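Local coordinates for protein endoglucanase, family GH5 (Zobellia galactanivorans, PDB 6GL0) that probably hydrolyses beta-glucan chains of the mixed-linked and other hemicellulose kinds, as a glycoside hydrolase of family GH5, at residues Ala17-Gly22 with Pro299-Asn304. The protein carries 1 engineered substitution. Residues are numbered along the deposited sequence; the frame is centred on the assembly and turned at random.
Sequences AGWNLG and PIWWDN. With GLC (alpha-D-glucopyranose), chain D; BGC (beta-D-glucopyranose), chain B.
G18 and W301 illustrate how backbone pairing closes a sheet: G18 N donates to P299 O at 3.0 Å, W301 N returns a bond to G18 O, and N20 N reaches W301 O. These bonds join two parallel strands, the first and last of the eight-stranded (beta/alpha)8 barrel, the TIM-barrel fold of GH5 enzymes. Side-chain hydrogen bonds add to the backbone ones. The amide of N20 adds a second bond to W301 O, ND2 standing 3.1 Å away and above the carbonyl plane; ND2 also donates to G268 O, while OD1 accepts from R57. W19 NE1 donates to D303 OD2 at 2.9 Å, from above the carboxylate plane, and that oxygen also takes I312 N; D303 OD1 is held by G305 N. Van der Waals and sugar contacts gather on W302, whose indole, with CG anti to the backbone N (chi1 177°), reaches N20 and G22 as well as the sugars. CE3 rests 3.4 Å from N20 CG and CH2 3.5 Å from G22 CA, GLC C3 sits over one face, displaced toward the rim, and NE1 donates a hydrogen bond to BGC O2 at 3.0 Å. A leucine here would probably deprive BGC O2 of this donor and remove the ring face under GLC C3. Alongside, N304 ND2 grips BGC O3 at 2.9 Å and also hydrogen-bonds E309 OE1.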
# COMPACT_ATOMS: atom_id res chain seq x y z
N ALA A 17 4.43 22.55 -2.46
CA ALA A 17 3.46 22.80 -3.51
C ALA A 17 4.05 23.69 -4.58
O ALA A 17 4.92 24.53 -4.29
CB ALA A 17 2.22 23.46 -2.93
N GLY A 18 3.57 23.51 -5.81
CA GLY A 18 4.06 24.23 -6.99
C GLY A 18 3.01 25.02 -7.77
O GLY A 18 1.83 24.81 -7.62
N TRP A 19 3.50 25.92 -8.61
CA TRP A 19 2.70 26.71 -9.50
C TRP A 19 3.34 26.76 -10.88
O TRP A 19 4.55 26.92 -10.99
CB TRP A 19 2.57 28.11 -8.92
CG TRP A 19 1.74 29.10 -9.67
CD1 TRP A 19 0.41 29.33 -9.52
CD2 TRP A 19 2.21 30.07 -10.60
NE1 TRP A 19 -0.00 30.36 -10.31
CE2 TRP A 19 1.09 30.84 -10.99
CE3 TRP A 19 3.46 30.35 -11.15
CZ2 TRP A 19 1.18 31.87 -11.91
CZ3 TRP A 19 3.56 31.37 -12.09
CH2 TRP A 19 2.43 32.12 -12.45
N ASN A 20 2.51 26.62 -11.92
CA ASN A 20 2.93 26.66 -13.34
C ASN A 20 2.85 28.06 -13.89
O ASN A 20 1.82 28.73 -13.77
CB ASN A 20 2.06 25.79 -14.24
CG ASN A 20 2.48 24.33 -14.27
OD1 ASN A 20 3.40 23.96 -14.98
ND2 ASN A 20 1.81 23.49 -13.51
N LEU A 21 3.95 28.47 -14.51
CA LEU A 21 4.00 29.71 -15.34
C LEU A 21 3.50 29.33 -16.73
O LEU A 21 4.27 29.24 -17.69
CB LEU A 21 5.43 30.27 -15.35
CG LEU A 21 5.63 31.60 -16.09
CD1 LEU A 21 5.04 32.75 -15.31
CD2 LEU A 21 7.09 31.78 -16.36
N GLY A 22 2.21 29.07 -16.83
CA GLY A 22 1.63 28.54 -18.07
C GLY A 22 1.34 29.64 -19.05
O GLY A 22 1.17 30.81 -18.68
N PRO A 299 1.92 18.55 -5.56
CA PRO A 299 0.92 19.08 -6.49
C PRO A 299 1.33 20.41 -7.10
O PRO A 299 1.64 21.32 -6.35
CB PRO A 299 -0.28 19.30 -5.60
CG PRO A 299 0.32 19.69 -4.27
CD PRO A 299 1.69 19.05 -4.20
N ILE A 300 1.27 20.54 -8.45
CA ILE A 300 1.64 21.81 -9.14
C ILE A 300 0.46 22.34 -9.97
O ILE A 300 0.11 21.75 -10.99
CB ILE A 300 2.88 21.64 -10.04
CG1 ILE A 300 4.01 20.94 -9.29
CG2 ILE A 300 3.37 22.98 -10.52
CD1 ILE A 300 5.29 20.81 -10.07
N TRP A 301 -0.18 23.41 -9.47
CA TRP A 301 -1.37 24.02 -10.09
C TRP A 301 -1.04 24.57 -11.49
O TRP A 301 0.02 25.19 -11.69
CB TRP A 301 -1.92 25.12 -9.21
CG TRP A 301 -3.13 25.91 -9.78
CD1 TRP A 301 -3.06 27.00 -10.62
CD2 TRP A 301 -4.52 25.63 -9.60
NE1 TRP A 301 -4.33 27.39 -10.97
CE2 TRP A 301 -5.24 26.58 -10.36
CE3 TRP A 301 -5.24 24.65 -8.89
CZ2 TRP A 301 -6.64 26.61 -10.39
CZ3 TRP A 301 -6.62 24.69 -8.91
CH2 TRP A 301 -7.31 25.65 -9.66
N TRP A 302 -1.90 24.29 -12.47
CA TRP A 302 -1.77 24.83 -13.81
C TRP A 302 -2.42 26.20 -13.86
O TRP A 302 -3.62 26.35 -13.56
CB TRP A 302 -2.44 23.91 -14.85
CG TRP A 302 -2.37 24.51 -16.22
CD1 TRP A 302 -3.38 25.07 -16.92
CD2 TRP A 302 -1.20 24.67 -16.99
NE1 TRP A 302 -2.89 25.57 -18.10
CE2 TRP A 302 -1.55 25.34 -18.16
CE3 TRP A 302 0.13 24.36 -16.78
CZ2 TRP A 302 -0.63 25.65 -19.16
CZ3 TRP A 302 1.06 24.70 -17.75
CH2 TRP A 302 0.68 25.32 -18.92
N ASP A 303 -1.61 27.22 -14.19
CA ASP A 303 -2.06 28.60 -14.27
C ASP A 303 -1.70 29.12 -15.66
O ASP A 303 -0.50 29.21 -16.03
CB ASP A 303 -1.39 29.41 -13.18
CG ASP A 303 -1.92 30.84 -13.07
OD1 ASP A 303 -2.00 31.53 -14.12
OD2 ASP A 303 -2.22 31.29 -11.92
N ASN A 304 -2.71 29.47 -16.44
CA ASN A 304 -2.44 29.96 -17.81
C ASN A 304 -2.52 31.46 -17.94
O ASN A 304 -2.53 32.01 -19.03
CB ASN A 304 -3.33 29.24 -18.84
CG ASN A 304 -4.78 29.66 -18.78
OD1 ASN A 304 -5.26 30.31 -17.79
ND2 ASN A 304 -5.51 29.36 -19.88
C1 GLC D . -1.87 20.31 -19.91
C2 GLC D . -0.99 21.04 -20.93
C3 GLC D . -1.15 22.54 -20.89
C4 GLC D . -2.63 22.87 -20.99
C5 GLC D . -3.33 22.21 -19.82
C6 GLC D . -4.83 22.46 -19.76
O1 GLC D . -1.40 20.40 -18.56
O2 GLC D . 0.36 20.68 -20.63
O3 GLC D . -0.42 23.13 -21.95
O4 GLC D . -2.82 24.27 -20.92
O5 GLC D . -3.16 20.82 -19.99
O6 GLC D . -5.43 21.99 -20.95
C2 BGC B . -3.89 26.23 -21.66
C3 BGC B . -4.70 26.83 -22.79
C4 BGC B . -4.02 26.65 -24.14
C5 BGC B . -3.65 25.20 -24.29
C6 BGC B . -2.81 24.95 -25.52
C1 BGC B . -3.64 24.77 -21.97
O2 BGC B . -4.61 26.35 -20.46
O3 BGC B . -4.96 28.18 -22.49
O4 BGC B . -4.93 26.99 -25.18
O5 BGC B . -2.96 24.67 -23.18
O6 BGC B . -2.89 23.58 -25.90